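Local coordinates for putative sulfatase yidJ (PDB 2QZU), which probably hydrolyses sulfate esters, as a member of the sulfatase family whose relatives bind a metal, probably calcium here, at residues Tyr175-Leu179 with Glu236-Asp240; His178-Tyr183 with Tyr194-Gly200. One frame throughout, in Å; residues are numbered along the deposited sequence.

Both interactions start from the chain that leaves edge strand 168-172 of the large mixed sheet, and they share H178 and L179. Interaction 2 pairs this chain with 194-200 as a short antiparallel ladder; interaction 1 sets its earlier part against the loop 236-240. Their centres lie about 9 Å apart. Two probable hydrogen bonds connect them: Y175 OH to K180 O at 2.8 Å, and W199 NE1 to L237 O at 2.9 Å. Packing adds Y175 CB against M182 CE at 3.2 Å. H178 has L237 beside it in one contact and W199 and G200 in the other. Neither contact contains a bound ligand or S76, the predicted formylglycine (3-oxoalanine) precursor.

Interaction 1. Residues Tyr175-Leu179 with Glu236-Asp240; sequences YDYHL and ELVPD
This is a buried, mainly apolar loop-to-loop contact in the alpha/beta sulfatase fold, where the loop between strands 168-172 and 182-183 meets the loop joining strand 222-228 to helix 240-244. No hydrogen bond crosses it. Each segment bends sharply at an inverse gamma turn, one centred on Y177 (phi/psi -91/84), the other on L237 (-85/69), each closed by a weak hydrogen bond, H178 N to D176 O (3.1 Å) and V238 N to E236 O (2.9 Å). The closest CA atoms are those of H178 and L237, 5.7 Å apart. L237, in the mt rotamer, points toward the opposite loop, and its branched end suits the hollow there: CD1 reaches D176 O at 3.6 Å and Y177 CD1 at 3.7 Å, while CD2 meets CD1 of L179, also mt, at 3.6 Å. The Y177 ring gives L237 an apolar surface, while its OH bonds to G370 O of the second subunit, so the contact borders the dimer interface. L179 CD2 also comes within 4.1 Å of V238 N. P239 takes the N-cap position of helix 240-244. H178 (chi1 m) lies beside L237, with H178 ND1 4.0 Å from L237 CB and H178 CB 3.4 Å from L237 O.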
ATOM      1  N   TYR A 175      -7.893 -10.728   5.152  1.00  7.80           N
ATOM      2  CA  TYR A 175      -6.470 -10.382   5.101  1.00  7.39           C
ATOM      3  C   TYR A 175      -6.209 -10.134   3.621  1.00 11.83           C
ATOM      4  O   TYR A 175      -6.515 -10.997   2.790  1.00  8.48           O
ATOM      5  CB  TYR A 175      -5.660 -11.581   5.592  1.00  7.93           C
ATOM      6  CG  TYR A 175      -4.159 -11.433   5.542  1.00  7.16           C
ATOM      7  CD1 TYR A 175      -3.441 -10.970   6.647  1.00 12.95           C
ATOM      8  CD2 TYR A 175      -3.448 -11.816   4.407  1.00  9.53           C
ATOM      9  CE1 TYR A 175      -2.045 -10.905   6.619  1.00 10.67           C
ATOM     10  CE2 TYR A 175      -2.067 -11.750   4.369  1.00  7.00           C
ATOM     11  CZ  TYR A 175      -1.371 -11.302   5.473  1.00 12.81           C
ATOM     12  OH  TYR A 175       0.004 -11.287   5.432  1.00 16.82           O
ATOM     13  N   ASP A 176      -5.604  -8.994   3.290  1.00  4.85           N
ATOM     14  CA  ASP A 176      -5.429  -8.637   1.889  1.00  6.57           C
ATOM     15  C   ASP A 176      -4.050  -8.548   1.255  1.00  4.69           C
ATOM     16  O   ASP A 176      -3.925  -8.037   0.142  1.00  5.46           O
ATOM     17  CB  ASP A 176      -6.190  -7.335   1.618  1.00  7.42           C
ATOM     18  CG  ASP A 176      -7.605  -7.364   2.179  1.00 13.91           C
ATOM     19  OD1 ASP A 176      -8.225  -8.444   2.157  1.00 12.26           O
ATOM     20  OD2 ASP A 176      -8.105  -6.314   2.636  1.00  9.76           O
ATOM     21  N   TYR A 177      -3.018  -9.033   1.943  1.00  6.77           N
ATOM     22  CA  TYR A 177      -1.679  -9.024   1.360  1.00  8.37           C
ATOM     23  C   TYR A 177      -1.578 -10.383   0.656  1.00  6.32           C
ATOM     24  O   TYR A 177      -1.061 -11.351   1.212  1.00  7.36           O
ATOM     25  CB  TYR A 177      -0.613  -8.896   2.451  1.00  4.80           C
ATOM     26  CG  TYR A 177       0.781  -8.764   1.890  1.00  4.54           C
ATOM     27  CD1 TYR A 177       1.198  -7.579   1.280  1.00  8.17           C
ATOM     28  CD2 TYR A 177       1.661  -9.844   1.909  1.00  9.68           C
ATOM     29  CE1 TYR A 177       2.459  -7.477   0.696  1.00  9.76           C
ATOM     30  CE2 TYR A 177       2.922  -9.754   1.331  1.00 11.32           C
ATOM     31  CZ  TYR A 177       3.314  -8.570   0.724  1.00 13.52           C
ATOM     32  OH  TYR A 177       4.552  -8.493   0.130  1.00 15.53           O
ATOM     33  N   HIS A 178      -2.092 -10.432  -0.572  1.00  5.42           N
ATOM     34  CA  HIS A 178      -2.152 -11.658  -1.375  1.00  3.43           C
ATOM     35  C   HIS A 178      -0.860 -12.433  -1.610  1.00  4.29           C
ATOM     36  O   HIS A 178      -0.900 -13.650  -1.817  1.00  6.02           O
ATOM     37  CB  HIS A 178      -2.772 -11.345  -2.736  1.00  5.21           C
ATOM     38  CG  HIS A 178      -4.064 -10.599  -2.652  1.00  5.90           C
ATOM     39  ND1 HIS A 178      -4.371  -9.547  -3.492  1.00  9.84           N
ATOM     40  CD2 HIS A 178      -5.138 -10.759  -1.843  1.00  2.07           C
ATOM     41  CE1 HIS A 178      -5.575  -9.092  -3.201  1.00  6.26           C
ATOM     42  NE2 HIS A 178      -6.065  -9.810  -2.205  1.00 13.28           N
ATOM     43  N   LEU A 179       0.273 -11.737  -1.588  1.00  6.55           N
ATOM     44  CA  LEU A 179       1.569 -12.370  -1.831  1.00  7.99           C
ATOM     45  C   LEU A 179       2.090 -13.212  -0.667  1.00  5.40           C
ATOM     46  O   LEU A 179       3.009 -14.012  -0.840  1.00  7.52           O
ATOM     47  CB  LEU A 179       2.605 -11.307  -2.206  1.00  5.67           C
ATOM     48  CG  LEU A 179       2.260 -10.447  -3.427  1.00 16.11           C
ATOM     49  CD1 LEU A 179       3.314  -9.368  -3.618  1.00 11.20           C
ATOM     50  CD2 LEU A 179       2.156 -11.325  -4.659  1.00 12.36           C
ATOM     51  N   GLU A 236      -2.267  -4.569  -6.843  1.00  3.93           N
ATOM     52  CA  GLU A 236      -0.917  -4.755  -7.364  1.00  6.85           C
ATOM     53  C   GLU A 236      -0.262  -6.033  -6.863  1.00  3.53           C
ATOM     54  O   GLU A 236       0.780  -6.452  -7.375  1.00  7.31           O
ATOM     55  CB  GLU A 236      -0.031  -3.564  -6.983  1.00  6.65           C
ATOM     56  CG  GLU A 236       0.580  -3.646  -5.579  1.00  9.49           C
ATOM     57  CD  GLU A 236      -0.354  -3.200  -4.468  1.00 14.88           C
ATOM     58  OE1 GLU A 236      -1.577  -3.104  -4.703  1.00 16.20           O
ATOM     59  OE2 GLU A 236       0.140  -2.951  -3.345  1.00 15.37           O
ATOM     60  N   LEU A 237      -0.874  -6.652  -5.859  1.00  4.87           N
ATOM     61  CA  LEU A 237      -0.325  -7.865  -5.268  1.00  4.89           C
ATOM     62  C   LEU A 237      -0.759  -9.108  -6.046  1.00  6.60           C
ATOM     63  O   LEU A 237      -1.557  -9.930  -5.573  1.00  6.24           O
ATOM     64  CB  LEU A 237      -0.754  -7.945  -3.805  1.00  2.28           C
ATOM     65  CG  LEU A 237      -0.388  -6.716  -2.963  1.00  5.17           C
ATOM     66  CD1 LEU A 237      -0.993  -6.858  -1.584  1.00  8.37           C
ATOM     67  CD2 LEU A 237       1.130  -6.565  -2.875  1.00  7.87           C
ATOM     68  N   VAL A 238      -0.219  -9.219  -7.254  1.00  6.31           N
ATOM     69  CA  VAL A 238      -0.497 -10.316  -8.167  1.00  6.13           C
ATOM     70  C   VAL A 238       0.807 -10.622  -8.904  1.00  5.53           C
ATOM     71  O   VAL A 238       1.590  -9.712  -9.193  1.00  8.48           O
ATOM     72  CB  VAL A 238      -1.612  -9.915  -9.174  1.00  3.82           C
ATOM     73  CG1 VAL A 238      -1.248  -8.610  -9.878  1.00 10.39           C
ATOM     74  CG2 VAL A 238      -1.844 -11.034 -10.178  1.00 11.90           C
ATOM     75  N   PRO A 239       1.079 -11.907  -9.191  1.00  4.84           N
ATOM     76  CA  PRO A 239       2.319 -12.256  -9.894  1.00  4.11           C
ATOM     77  C   PRO A 239       2.542 -11.480 -11.187  1.00  8.33           C
ATOM     78  O   PRO A 239       1.602 -11.199 -11.936  1.00  8.87           O
ATOM     79  CB  PRO A 239       2.168 -13.754 -10.124  1.00  8.84           C
ATOM     80  CG  PRO A 239       1.439 -14.188  -8.877  1.00  8.72           C
ATOM     81  CD  PRO A 239       0.362 -13.124  -8.770  1.00  5.84           C
ATOM     82  N   ASP A 240       3.804 -11.155 -11.440  1.00  8.45           N
ATOM     83  CA  ASP A 240       4.202 -10.395 -12.616  1.00 11.45           C
ATOM     84  C   ASP A 240       3.743 -10.964 -13.948  1.00  9.85           C
ATOM     85  O   ASP A 240       3.439 -10.204 -14.869  1.00 10.31           O
ATOM     86  CB  ASP A 240       5.723 -10.230 -12.640  1.00 11.69           C
ATOM     87  CG  ASP A 240       6.239  -9.471 -11.438  1.00 27.59           C
ATOM     88  OD1 ASP A 240       5.640  -8.428 -11.104  1.00 19.17           O
ATOM     89  OD2 ASP A 240       7.241  -9.911 -10.832  1.00 40.69           O
TER

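Interaction 2. Residues His178-Tyr183 with Tyr194-Gly200; sequences HLKPMY and YYVNQWG
Two segments run antiparallel, as strand only at 182-183 and 194-195, with H178 and L179 turn-like (phi/psi -54/-27 and -75/-16). CA atoms are 4.2 Å apart at M182/Y195 and 5.3 Å at H178/G200. Y183 and Y194 form a hydrogen-bonded pair, Y183 N to Y194 O and Y194 N to Y183 O both 2.9 Å; M182 and Y195 form the adjoining non-hydrogen-bonded pair. V196 N to P181 O (3.0 Å) continues the ladder. P181 has no amide hydrogen to donate, and its ring fits a shallow hollow: CD lies 3.1 Å from Q198 O, CG 4.4 Å from V196 CB and 3.9 Å from G200 CA. The W199 indole packs against the turn, NE1 3.5 Å from H178 CB and CD1 4.1 Å from L179 CD2, while NE1 bonds to L237 O. Together the pairs make the beta hairpin 182-183/194-195, which leads into helix 200-213. W199 is its N-cap residue, and G200 N bonds to H178 O at 3.0 Å. Before it, an inverse gamma turn at N197 (-92/65) bends the second segment. On one face of the hairpin, Y194 (chi1 p) folds its ring over Y183, whose CB makes an off-centre CH-pi contact 4.3 Å from the Y194 ring centroid; V196 CG2 lies 4.0 Å from Y183 CD2. The hydroxyls find partners in helix 200-213, Y183 with E204 and Y194 with Y203. The other face carries selenomethionine M182, whose CB meets Y195 CD1 at 3.6 Å, and Y195 itself. K180, all-trans, stretches along Y195, CE 3.6 Å from Y195 CB, so that NZ stands over the ring face in a cation-pi contact, 4.8 Å from the Y195 centroid.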
ATOM      1  N   HIS A 178      -2.092 -10.432  -0.572  1.00  5.42           N
ATOM      2  CA  HIS A 178      -2.152 -11.658  -1.375  1.00  3.43           C
ATOM      3  C   HIS A 178      -0.860 -12.433  -1.610  1.00  4.29           C
ATOM      4  O   HIS A 178      -0.900 -13.650  -1.817  1.00  6.02           O
ATOM      5  CB  HIS A 178      -2.772 -11.345  -2.736  1.00  5.21           C
ATOM      6  CG  HIS A 178      -4.064 -10.599  -2.652  1.00  5.90           C
ATOM      7  ND1 HIS A 178      -4.371  -9.547  -3.492  1.00  9.84           N
ATOM      8  CD2 HIS A 178      -5.138 -10.759  -1.843  1.00  2.07           C
ATOM      9  CE1 HIS A 178      -5.575  -9.092  -3.201  1.00  6.26           C
ATOM     10  NE2 HIS A 178      -6.065  -9.810  -2.205  1.00 13.28           N
ATOM     11  N   LEU A 179       0.273 -11.737  -1.588  1.00  6.55           N
ATOM     12  CA  LEU A 179       1.569 -12.370  -1.831  1.00  7.99           C
ATOM     13  C   LEU A 179       2.090 -13.212  -0.667  1.00  5.40           C
ATOM     14  O   LEU A 179       3.009 -14.012  -0.840  1.00  7.52           O
ATOM     15  CB  LEU A 179       2.605 -11.307  -2.206  1.00  5.67           C
ATOM     16  CG  LEU A 179       2.260 -10.447  -3.427  1.00 16.11           C
ATOM     17  CD1 LEU A 179       3.314  -9.368  -3.618  1.00 11.20           C
ATOM     18  CD2 LEU A 179       2.156 -11.325  -4.659  1.00 12.36           C
ATOM     19  N   LYS A 180       1.518 -13.021   0.517  1.00  4.50           N
ATOM     20  CA  LYS A 180       1.904 -13.799   1.690  1.00  3.90           C
ATOM     21  C   LYS A 180       0.679 -13.942   2.586  1.00  5.26           C
ATOM     22  O   LYS A 180       0.627 -13.389   3.682  1.00  6.87           O
ATOM     23  CB  LYS A 180       3.036 -13.115   2.461  1.00  6.71           C
ATOM     24  CG  LYS A 180       3.610 -13.990   3.575  1.00  8.66           C
ATOM     25  CD  LYS A 180       4.595 -13.229   4.457  1.00 20.24           C
ATOM     26  CE  LYS A 180       5.155 -14.130   5.552  1.00 28.80           C
ATOM     27  NZ  LYS A 180       6.037 -13.400   6.507  1.00 32.10           N
ATOM     28  N   PRO A 181      -0.330 -14.697   2.123  1.00  5.10           N
ATOM     29  CA  PRO A 181      -1.570 -14.918   2.872  1.00  4.57           C
ATOM     30  C   PRO A 181      -1.361 -15.785   4.104  1.00  5.53           C
ATOM     31  O   PRO A 181      -0.342 -16.460   4.230  1.00  5.89           O
ATOM     32  CB  PRO A 181      -2.467 -15.594   1.843  1.00  4.13           C
ATOM     33  CG  PRO A 181      -1.492 -16.443   1.085  1.00 10.02           C
ATOM     34  CD  PRO A 181      -0.325 -15.483   0.876  1.00  6.14           C
HETATM   35  N   MSE A 182      -2.320 -15.744   5.023  1.00  2.98           N
HETATM   36  CA  MSE A 182      -2.247 -16.573   6.217  1.00  7.05           C
HETATM   37  C   MSE A 182      -3.521 -17.393   6.327  1.00  2.81           C
HETATM   38  O   MSE A 182      -4.564 -17.029   5.771  1.00  7.74           O
HETATM   39  CB  MSE A 182      -2.015 -15.727   7.481  1.00  7.72           C
HETATM   40  CG  MSE A 182      -2.830 -14.460   7.586  1.00  7.24           C
HETATM   41 SE   MSE A 182      -4.652 -14.787   8.098  1.00 28.54          SE
HETATM   42  CE  MSE A 182      -5.210 -12.988   8.455  1.00 30.35           C
ATOM     43  N   TYR A 183      -3.426 -18.511   7.038  1.00  5.32           N
ATOM     44  CA  TYR A 183      -4.547 -19.421   7.195  1.00  4.66           C
ATOM     45  C   TYR A 183      -4.470 -20.164   8.512  1.00  6.91           C
ATOM     46  O   TYR A 183      -3.428 -20.199   9.173  1.00  8.84           O
ATOM     47  CB  TYR A 183      -4.522 -20.490   6.092  1.00  2.07           C
ATOM     48  CG  TYR A 183      -4.531 -19.962   4.681  1.00  2.88           C
ATOM     49  CD1 TYR A 183      -5.732 -19.739   4.008  1.00 10.41           C
ATOM     50  CD2 TYR A 183      -3.339 -19.648   4.030  1.00  8.83           C
ATOM     51  CE1 TYR A 183      -5.747 -19.213   2.720  1.00  4.09           C
ATOM     52  CE2 TYR A 183      -3.339 -19.115   2.747  1.00  7.88           C
ATOM     53  CZ  TYR A 183      -4.544 -18.899   2.097  1.00  5.49           C
ATOM     54  OH  TYR A 183      -4.546 -18.350   0.839  1.00  9.51           O
ATOM     55  N   TYR A 194      -0.725 -19.727  10.127  1.00  7.83           N
ATOM     56  CA  TYR A 194       0.559 -19.772   9.437  1.00  9.32           C
ATOM     57  C   TYR A 194       0.516 -18.963   8.152  1.00  8.86           C
ATOM     58  O   TYR A 194      -0.552 -18.739   7.584  1.00  8.52           O
ATOM     59  CB  TYR A 194       0.943 -21.215   9.097  1.00  9.60           C
ATOM     60  CG  TYR A 194      -0.058 -21.925   8.211  1.00 10.83           C
ATOM     61  CD1 TYR A 194      -1.153 -22.583   8.760  1.00  8.90           C
ATOM     62  CD2 TYR A 194       0.087 -21.931   6.821  1.00  7.12           C
ATOM     63  CE1 TYR A 194      -2.082 -23.231   7.955  1.00  8.40           C
ATOM     64  CE2 TYR A 194      -0.842 -22.579   6.003  1.00  8.52           C
ATOM     65  CZ  TYR A 194      -1.921 -23.227   6.582  1.00  8.67           C
ATOM     66  OH  TYR A 194      -2.846 -23.879   5.798  1.00 11.60           O
ATOM     67  N   TYR A 195       1.686 -18.523   7.705  1.00  8.07           N
ATOM     68  CA  TYR A 195       1.799 -17.754   6.477  1.00  8.78           C
ATOM     69  C   TYR A 195       2.321 -18.665   5.370  1.00 11.90           C
ATOM     70  O   TYR A 195       3.037 -19.633   5.637  1.00 12.02           O
ATOM     71  CB  TYR A 195       2.772 -16.588   6.667  1.00  6.23           C
ATOM     72  CG  TYR A 195       2.244 -15.460   7.519  1.00 10.68           C
ATOM     73  CD1 TYR A 195       1.350 -14.523   6.998  1.00  8.74           C
ATOM     74  CD2 TYR A 195       2.639 -15.328   8.853  1.00 12.28           C
ATOM     75  CE1 TYR A 195       0.862 -13.484   7.783  1.00 10.49           C
ATOM     76  CE2 TYR A 195       2.156 -14.291   9.646  1.00 10.37           C
ATOM     77  CZ  TYR A 195       1.270 -13.375   9.105  1.00  7.92           C
ATOM     78  OH  TYR A 195       0.791 -12.357   9.892  1.00  8.80           O
ATOM     79  N   VAL A 196       1.952 -18.349   4.134  1.00  8.45           N
ATOM     80  CA  VAL A 196       2.386 -19.104   2.966  1.00 12.13           C
ATOM     81  C   VAL A 196       3.062 -18.143   1.982  1.00  7.54           C
ATOM     82  O   VAL A 196       2.545 -17.063   1.710  1.00  6.37           O
ATOM     83  CB  VAL A 196       1.182 -19.772   2.258  1.00 13.03           C
ATOM     84  CG1 VAL A 196       1.657 -20.533   1.036  1.00 12.90           C
ATOM     85  CG2 VAL A 196       0.462 -20.707   3.224  1.00 13.74           C
ATOM     86  N   ASN A 197       4.219 -18.536   1.455  1.00  9.76           N
ATOM     87  CA  ASN A 197       4.946 -17.701   0.501  1.00 10.66           C
ATOM     88  C   ASN A 197       4.528 -18.074  -0.916  1.00 13.59           C
ATOM     89  O   ASN A 197       5.323 -18.573  -1.709  1.00 11.37           O
ATOM     90  CB  ASN A 197       6.457 -17.889   0.682  1.00 15.69           C
ATOM     91  CG  ASN A 197       6.978 -17.261   1.969  1.00 22.45           C
ATOM     92  OD1 ASN A 197       8.081 -17.568   2.420  1.00 42.08           O
ATOM     93  ND2 ASN A 197       6.190 -16.366   2.558  1.00 26.89           N
ATOM     94  N   GLN A 198       3.259 -17.826  -1.216  1.00 10.23           N
ATOM     95  CA  GLN A 198       2.681 -18.130  -2.517  1.00 11.00           C
ATOM     96  C   GLN A 198       1.436 -17.265  -2.669  1.00  6.77           C
ATOM     97  O   GLN A 198       0.811 -16.904  -1.673  1.00  5.59           O
ATOM     98  CB  GLN A 198       2.314 -19.618  -2.578  1.00 11.69           C
ATOM     99  CG  GLN A 198       1.589 -20.055  -3.836  1.00 19.07           C
ATOM    100  CD  GLN A 198       1.559 -21.567  -3.992  1.00 20.57           C
ATOM    101  OE1 GLN A 198       1.317 -22.298  -3.031  1.00 19.09           O
ATOM    102  NE2 GLN A 198       1.807 -22.042  -5.208  1.00 35.31           N
ATOM    103  N   TRP A 199       1.081 -16.929  -3.906  1.00  6.26           N
ATOM    104  CA  TRP A 199      -0.096 -16.095  -4.141  1.00  7.63           C
ATOM    105  C   TRP A 199      -1.331 -16.840  -3.636  1.00  5.31           C
ATOM    106  O   TRP A 199      -1.495 -18.026  -3.902  1.00  6.84           O
ATOM    107  CB  TRP A 199      -0.222 -15.770  -5.638  1.00  4.11           C
ATOM    108  CG  TRP A 199      -1.195 -14.656  -5.954  1.00  4.11           C
ATOM    109  CD1 TRP A 199      -1.290 -13.440  -5.328  1.00  3.32           C
ATOM    110  CD2 TRP A 199      -2.170 -14.640  -7.002  1.00  2.56           C
ATOM    111  NE1 TRP A 199      -2.264 -12.671  -5.926  1.00  7.00           N
ATOM    112  CE2 TRP A 199      -2.821 -13.384  -6.957  1.00  5.78           C
ATOM    113  CE3 TRP A 199      -2.558 -15.568  -7.981  1.00  4.32           C
ATOM    114  CZ2 TRP A 199      -3.838 -13.030  -7.852  1.00  4.11           C
ATOM    115  CZ3 TRP A 199      -3.572 -15.216  -8.874  1.00  4.07           C
ATOM    116  CH2 TRP A 199      -4.199 -13.957  -8.802  1.00  3.85           C
ATOM    117  N   GLY A 200      -2.186 -16.134  -2.902  1.00  5.14           N
ATOM    118  CA  GLY A 200      -3.383 -16.741  -2.342  1.00  5.93           C
ATOM    119  C   GLY A 200      -4.126 -17.733  -3.220  1.00  7.44           C
ATOM    120  O   GLY A 200      -4.253 -18.903  -2.849  1.00  9.56           O
TER